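Local structure of conserved hypothetical protein Ta0289 (Thermoplasma acidophilum DSM 1728, 1PVM) at residues B[25-28]-B[29-32]; B[111-114]-B[115-119]; B[140-143]-B[144-148]. The protein is of unknown function but pairs two CBS domains with a zinc-ribbon-like domain that binds iron and probably also zinc. One frame throughout, in Å; residues are numbered along the deposited sequence.

Interaction 1 (B[25-28]-B[29-32])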
loop_
_atom_site.group_PDB
_atom_site.type_symbol
_atom_site.label_atom_id
_atom_site.label_comp_id
_atom_site.label_asym_id
_atom_site.label_seq_id
_atom_site.Cartn_x
_atom_site.Cartn_y
_atom_site.Cartn_z
ATOM N N ASN B 25 7.314 10.871 16.796
ATOM C CA ASN B 25 8.685 10.384 16.907
ATOM C C ASN B 25 8.716 8.856 16.928
ATOM O O ASN B 25 9.774 8.241 17.064
ATOM C CB ASN B 25 9.357 10.959 18.156
ATOM C CG ASN B 25 9.775 12.403 17.967
ATOM O OD1 ASN B 25 9.696 13.213 18.895
ATOM N ND2 ASN B 25 10.233 12.732 16.765
ATOM N N THR B 26 7.542 8.250 16.796
ATOM C CA THR B 26 7.438 6.800 16.751
ATOM C C THR B 26 8.238 6.400 15.509
ATOM O O THR B 26 8.177 7.087 14.492
ATOM C CB THR B 26 5.963 6.365 16.572
ATOM O OG1 THR B 26 5.174 6.876 17.654
ATOM C CG2 THR B 26 5.847 4.846 16.540
ATOM N N THR B 27 9.000 5.313 15.576
ATOM C CA THR B 27 9.771 4.898 14.408
ATOM C C THR B 27 8.856 4.227 13.394
ATOM O O THR B 27 7.739 3.817 13.725
ATOM C CB THR B 27 10.881 3.898 14.776
ATOM O OG1 THR B 27 10.289 2.668 15.211
ATOM C CG2 THR B 27 11.760 4.464 15.885
ATOM N N VAL B 28 9.330 4.123 12.157
ATOM C CA VAL B 28 8.565 3.480 11.097
ATOM C C VAL B 28 8.340 2.020 11.494
ATOM O O VAL B 28 7.266 1.461 11.273
ATOM C CB VAL B 28 9.323 3.560 9.748
ATOM C CG1 VAL B 28 8.679 2.653 8.722
ATOM C CG2 VAL B 28 9.307 4.989 9.233
ATOM N N PHE B 29 9.357 1.412 12.099
ATOM C CA PHE B 29 9.257 0.025 12.536
ATOM C C PHE B 29 8.111 -0.159 13.534
ATOM O O PHE B 29 7.278 -1.051 13.385
ATOM C CB PHE B 29 10.573 -0.414 13.186
ATOM C CG PHE B 29 10.553 -1.832 13.704
ATOM C CD1 PHE B 29 10.557 -2.911 12.823
ATOM C CD2 PHE B 29 10.516 -2.086 15.073
ATOM C CE1 PHE B 29 10.524 -4.223 13.294
ATOM C CE2 PHE B 29 10.482 -3.396 15.557
ATOM C CZ PHE B 29 10.487 -4.467 14.661
ATOM N N ASP B 30 8.058 0.688 14.556
ATOM C CA ASP B 30 7.000 0.565 15.553
ATOM C C ASP B 30 5.614 0.929 15.035
ATOM O O ASP B 30 4.618 0.344 15.458
ATOM C CB ASP B 30 7.324 1.400 16.796
ATOM C CG ASP B 30 8.443 0.792 17.625
ATOM O OD1 ASP B 30 8.597 -0.448 17.593
ATOM O OD2 ASP B 30 9.160 1.545 18.317
ATOM N N ALA B 31 5.546 1.885 14.115
ATOM C CA ALA B 31 4.260 2.297 13.567
ATOM C C ALA B 31 3.680 1.190 12.698
ATOM O O ALA B 31 2.491 0.892 12.763
ATOM C CB ALA B 31 4.420 3.580 12.748
ATOM N N VAL B 32 4.524 0.584 11.874
ATOM C CA VAL B 32 4.065 -0.485 10.999
ATOM C C VAL B 32 3.601 -1.700 11.804
ATOM O O VAL B 32 2.705 -2.422 11.370
ATOM C CB VAL B 32 5.167 -0.868 9.989
ATOM C CG1 VAL B 32 4.826 -2.168 9.294
ATOM C CG2 VAL B 32 5.320 0.249 8.961
HETATM O O HOH W 1 8.994 4.155 18.308
HETATM O O HOH W 2 12.029 1.163 16.543
#

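Interaction 2 (B[111-114]-B[115-119]). Unlike the reference sequence in segment 115-119: P115 (reference Ser).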
loop_
_atom_site.group_PDB
_atom_site.type_symbol
_atom_site.label_atom_id
_atom_site.label_comp_id
_atom_site.label_asym_id
_atom_site.label_seq_id
_atom_site.Cartn_x
_atom_site.Cartn_y
_atom_site.Cartn_z
ATOM N N VAL B 111 -10.967 13.023 8.902
ATOM C CA VAL B 111 -12.225 13.754 8.857
ATOM C C VAL B 111 -12.207 14.625 10.106
ATOM O O VAL B 111 -11.927 14.131 11.201
ATOM C CB VAL B 111 -13.438 12.805 8.922
ATOM C CG1 VAL B 111 -14.733 13.614 8.919
ATOM C CG2 VAL B 111 -13.403 11.830 7.745
ATOM N N VAL B 112 -12.465 15.921 9.943
ATOM C CA VAL B 112 -12.471 16.830 11.085
ATOM C C VAL B 112 -13.849 17.454 11.251
ATOM O O VAL B 112 -14.581 17.626 10.270
ATOM C CB VAL B 112 -11.415 17.972 10.929
ATOM C CG1 VAL B 112 -10.009 17.390 10.967
ATOM C CG2 VAL B 112 -11.637 18.740 9.620
ATOM N N ASP B 113 -14.214 17.768 12.489
ATOM C CA ASP B 113 -15.503 18.399 12.730
ATOM C C ASP B 113 -15.342 19.914 12.638
ATOM O O ASP B 113 -14.238 20.422 12.416
ATOM C CB ASP B 113 -16.080 18.011 14.100
ATOM C CG ASP B 113 -15.169 18.382 15.259
ATOM O OD1 ASP B 113 -14.221 19.174 15.061
ATOM O OD2 ASP B 113 -15.415 17.887 16.383
ATOM N N ASP B 114 -16.450 20.627 12.804
ATOM C CA ASP B 114 -16.458 22.083 12.736
ATOM C C ASP B 114 -15.339 22.707 13.581
ATOM O O ASP B 114 -14.568 23.529 13.084
ATOM C CB ASP B 114 -17.836 22.594 13.171
ATOM C CG ASP B 114 -18.011 24.073 12.937
ATOM O OD1 ASP B 114 -17.472 24.876 13.728
ATOM O OD2 ASP B 114 -18.689 24.435 11.955
ATOM N N PRO B 115 -15.227 22.322 14.865
ATOM C CA PRO B 115 -14.189 22.855 15.757
ATOM C C PRO B 115 -12.761 22.537 15.301
ATOM O O PRO B 115 -11.801 23.114 15.806
ATOM C CB PRO B 115 -14.511 22.197 17.096
ATOM C CG PRO B 115 -15.982 21.982 17.022
ATOM C CD PRO B 115 -16.165 21.475 15.621
ATOM N N GLY B 116 -12.621 21.602 14.367
ATOM C CA GLY B 116 -11.298 21.260 13.872
ATOM C C GLY B 116 -10.674 20.001 14.445
ATOM O O GLY B 116 -9.532 19.677 14.128
ATOM N N ARG B 117 -11.417 19.283 15.280
ATOM C CA ARG B 117 -10.913 18.057 15.885
ATOM C C ARG B 117 -11.007 16.893 14.903
ATOM O O ARG B 117 -11.967 16.800 14.139
ATOM C CB ARG B 117 -11.726 17.730 17.135
ATOM C CG ARG B 117 -11.844 18.898 18.096
ATOM C CD ARG B 117 -12.699 18.545 19.301
ATOM N NE ARG B 117 -14.064 18.168 18.937
ATOM C CZ ARG B 117 -14.993 17.805 19.817
ATOM N NH1 ARG B 117 -14.702 17.773 21.108
ATOM N NH2 ARG B 117 -16.206 17.463 19.408
ATOM N N VAL B 118 -10.010 16.012 14.914
ATOM C CA VAL B 118 -10.041 14.854 14.030
ATOM C C VAL B 118 -11.016 13.860 14.651
ATOM O O VAL B 118 -10.830 13.427 15.794
ATOM C CB VAL B 118 -8.647 14.198 13.899
ATOM C CG1 VAL B 118 -8.757 12.888 13.129
ATOM C CG2 VAL B 118 -7.695 15.142 13.181
ATOM N N VAL B 119 -12.062 13.509 13.906
ATOM C CA VAL B 119 -13.069 12.586 14.413
ATOM C C VAL B 119 -13.055 11.209 13.759
ATOM O O VAL B 119 -13.765 10.301 14.186
ATOM C CB VAL B 119 -14.483 13.196 14.296
ATOM C CG1 VAL B 119 -14.593 14.400 15.226
ATOM C CG2 VAL B 119 -14.772 13.604 12.849
#

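Interaction 3 (B[140-143]-B[144-148])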
loop_
_atom_site.group_PDB
_atom_site.type_symbol
_atom_site.label_atom_id
_atom_site.label_comp_id
_atom_site.label_asym_id
_atom_site.label_seq_id
_atom_site.Cartn_x
_atom_site.Cartn_y
_atom_site.Cartn_z
ATOM N N LEU B 140 -8.543 5.578 -7.870
ATOM C CA LEU B 140 -7.504 4.568 -8.059
ATOM C C LEU B 140 -6.412 5.040 -9.019
ATOM O O LEU B 140 -5.223 4.859 -8.748
ATOM C CB LEU B 140 -8.117 3.257 -8.563
ATOM C CG LEU B 140 -8.957 2.494 -7.535
ATOM C CD1 LEU B 140 -9.699 1.355 -8.216
ATOM C CD2 LEU B 140 -8.053 1.970 -6.423
ATOM N N LEU B 141 -6.814 5.655 -10.127
ATOM C CA LEU B 141 -5.848 6.156 -11.105
ATOM C C LEU B 141 -5.052 7.333 -10.545
ATOM O O LEU B 141 -3.836 7.438 -10.753
ATOM C CB LEU B 141 -6.562 6.578 -12.393
ATOM C CG LEU B 141 -7.114 5.421 -13.232
ATOM C CD1 LEU B 141 -7.860 5.970 -14.437
ATOM C CD2 LEU B 141 -5.972 4.517 -13.676
ATOM N N SER B 142 -5.732 8.219 -9.829
ATOM C CA SER B 142 -5.055 9.374 -9.250
ATOM C C SER B 142 -4.064 8.965 -8.167
ATOM O O SER B 142 -3.023 9.597 -8.006
ATOM C CB SER B 142 -6.072 10.357 -8.671
ATOM O OG SER B 142 -6.789 11.008 -9.705
ATOM N N HIS B 143 -4.384 7.909 -7.423
ATOM C CA HIS B 143 -3.490 7.448 -6.364
ATOM C C HIS B 143 -2.216 6.839 -6.937
ATOM O O HIS B 143 -1.147 6.915 -6.326
ATOM C CB HIS B 143 -4.199 6.422 -5.479
ATOM C CG HIS B 143 -3.351 5.906 -4.358
ATOM N ND1 HIS B 143 -2.791 6.731 -3.407
ATOM C CD2 HIS B 143 -2.963 4.648 -4.042
ATOM C CE1 HIS B 143 -2.092 6.003 -2.553
ATOM N NE2 HIS B 143 -2.180 4.737 -2.917
ATOM N N ARG B 144 -2.323 6.234 -8.114
ATOM C CA ARG B 144 -1.156 5.632 -8.748
ATOM C C ARG B 144 -0.232 6.676 -9.368
ATOM O O ARG B 144 0.993 6.555 -9.309
ATOM C CB ARG B 144 -1.590 4.655 -9.840
ATOM C CG ARG B 144 -0.418 4.006 -10.565
ATOM C CD ARG B 144 -0.865 2.841 -11.431
ATOM N NE ARG B 144 -1.302 3.246 -12.764
ATOM C CZ ARG B 144 -0.503 3.781 -13.683
ATOM N NH1 ARG B 144 0.782 3.989 -13.416
ATOM N NH2 ARG B 144 -0.981 4.089 -14.883
ATOM N N THR B 145 -0.827 7.717 -9.936
ATOM C CA THR B 145 -0.072 8.742 -10.641
ATOM C C THR B 145 0.300 10.031 -9.915
ATOM O O THR B 145 1.281 10.683 -10.276
ATOM C CB THR B 145 -0.817 9.115 -11.925
ATOM O OG1 THR B 145 -2.148 9.520 -11.593
ATOM C CG2 THR B 145 -0.895 7.914 -12.861
ATOM N N LYS B 146 -0.468 10.410 -8.901
ATOM C CA LYS B 146 -0.176 11.647 -8.184
ATOM C C LYS B 146 0.350 11.411 -6.777
ATOM O O LYS B 146 0.103 10.370 -6.170
ATOM C CB LYS B 146 -1.431 12.517 -8.103
ATOM C CG LYS B 146 -2.136 12.762 -9.423
ATOM C CD LYS B 146 -3.435 13.502 -9.164
ATOM C CE LYS B 146 -4.330 13.529 -10.381
ATOM N NZ LYS B 146 -5.679 14.062 -10.038
ATOM N N ASP B 147 1.072 12.402 -6.265
ATOM C CA ASP B 147 1.643 12.341 -4.928
ATOM C C ASP B 147 1.327 13.621 -4.153
ATOM O O ASP B 147 1.459 14.729 -4.670
ATOM C CB ASP B 147 3.161 12.111 -5.005
ATOM C CG ASP B 147 3.849 13.022 -6.013
ATOM O OD1 ASP B 147 3.496 12.962 -7.212
ATOM O OD2 ASP B 147 4.747 13.795 -5.612
ATOM N N TYR B 148 0.892 13.441 -2.911
ATOM C CA TYR B 148 0.518 14.531 -2.012
ATOM C C TYR B 148 1.631 15.560 -1.827
ATOM O O TYR B 148 2.785 15.194 -1.644
ATOM C CB TYR B 148 0.151 13.933 -0.651
ATOM C CG TYR B 148 -0.419 14.907 0.362
ATOM C CD1 TYR B 148 -1.701 15.432 0.212
ATOM C CD2 TYR B 148 0.314 15.271 1.497
ATOM C CE1 TYR B 148 -2.244 16.291 1.171
ATOM C CE2 TYR B 148 -0.222 16.132 2.463
ATOM C CZ TYR B 148 -1.500 16.633 2.293
ATOM O OH TYR B 148 -2.048 17.447 3.252
HETATM O O HOH W 3 0.786 8.398 -4.697
#

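Interaction 1 (B[25-28]-B[29-32])
T27 is the N-cap of helix 28-38: its OG1 accepts the N-H of D30, 3.1 Å from OG1 to N and nearly straight at 167°. The torsion responsible is a chi1 of 67°, which tucks OG1 between the backbone N and the carbonyl carbon, where it meets the N-H of D30. Backbone bonds then begin the helix, T27 O to A31 N at 2.9 Å and V28 O to V32 N. Water ties the cap to the D30 carboxylate: one molecule accepts from T27 N and donates to D30 OD2 at 2.6 Å, while a second lies 2.7 Å from T27 OG1 and reaches OD2 weakly. D30 OD1 also forms a salt bridge with K33. With an alanine here, the D30 amide would probably lose its side-chain acceptor and the second water its hydroxyl partner. Among apolar contacts, the T26 methyl CG2 leans on D30 CB at 3.8 Å, and V28 CG1 and V32 CG2 run side by side, 4.1 Å apart. T26 OG1 bonds back to N23 O at the end of strand 21-23, V28 and V32 pack on helix 58-65, and F29 and V32 meet P67 and I66 of the second subunit.

Interaction 2 (B[111-114]-B[115-119])
The guanidinium of R117 meets the carboxylate of D113 edge to edge, the two planes only 21° apart. D113 OD2 lies at the guanidinium's NE/NH2 edge and within its plane: NE donates to the syn lone pair of OD2 at 2.9 Å, while NH2 comes in nearly along the C-O axis at 3.2 Å, so both nitrogens of this salt bridge share one oxygen. The other oxygen, OD1, is met on its syn side by the backbone N of R117 at 2.8 Å, 34° out of the carboxylate plane, and P115 CD sits close to it. D113 can serve both partners because its chi1 of 59° places CG between the backbone N and the carbonyl carbon, turned in over the loop; R117 bends at chi3 to bring NE round to OD2. The backbone beneath is a type I turn from D113 to G116 with a G1 beta bulge at G116, which closes the hairpin of strands 108-112 and 118-123 in the second CBS domain. D113 O accepts from G116 N at 2.8 Å, with the donor above the carbonyl plane, and D113 N gives its hydrogen to R117 O. G116 has a positive phi, at which a side chain would be jammed against the preceding carbonyl oxygen. Further along, V119 N bonds to V111 O at 2.8 Å, and V112 with V118 forms an antiparallel non-hydrogen-bonded pair. V112 CG1 touches V118 CG2 at 3.9 Å, and V111 CG1 rests against V119 CG2 at an equal distance. V112 also packs on K87 and K89 of strand 87-89, whose K89 NZ donates to D113 O.

Interaction 3 (B[140-143]-B[144-148])
T145 turns its hydroxyl back along the helix to L141: OG1 donates to L141 O at 2.8 Å, and the backbone N of T145 reaches the same oxygen at 3.1 Å from the opposite face of the carbonyl plane. A chi1 of 56° brings OG1 round to that oxygen, which thus takes two hydrogen bonds from one residue, with a weak third from R144 N. The T145 methyl CG2 lies over the centre of the R144 guanidinium face, 4.2 Å above its plane. R144 leaves the backbone with CG anti to N, then bends at chi3; NH1 bonds to H39 O of the second subunit. These residues end helix 133-145, with K146 the first to abandon helical backbone angles. K146 N still bonds to S142 O at 2.8 Å. Beyond CG the lysine is extended, running alongside S142 until NZ comes 3.3 Å from OG, a weak bond. Both polar ends are held more firmly by S102, OG by its hydroxyl and NZ by its carbonyl. H143, with chi1 at -180°, directs ND1 to the carbonyl oxygen of G105, to which it is hydrogen-bonded. One water donates to H143 O at 2.9 Å and to K146 O at 2.6 Å, bridging the last turn and the departing chain.

In the fold
From the N terminus the three contacts follow in series; each is local, and none nests within or crosses another. Interaction 1 turns the chain out of strand 21-23 into helix 28-38 in the first CBS domain. Interaction 2 closes the hairpin between strands 108-112 and 118-123 in the second. Interaction 3 ends helix 133-145, after which the chain runs on to the metal ligand C152. Their centres lie about 24 to 25 Å apart, and none touches another; interactions 2 and 3 are on opposite sides of the chain's centre. Interactions 1 and 3 both reach the second subunit, whereas interaction 2 stays within its own chain in the assembly.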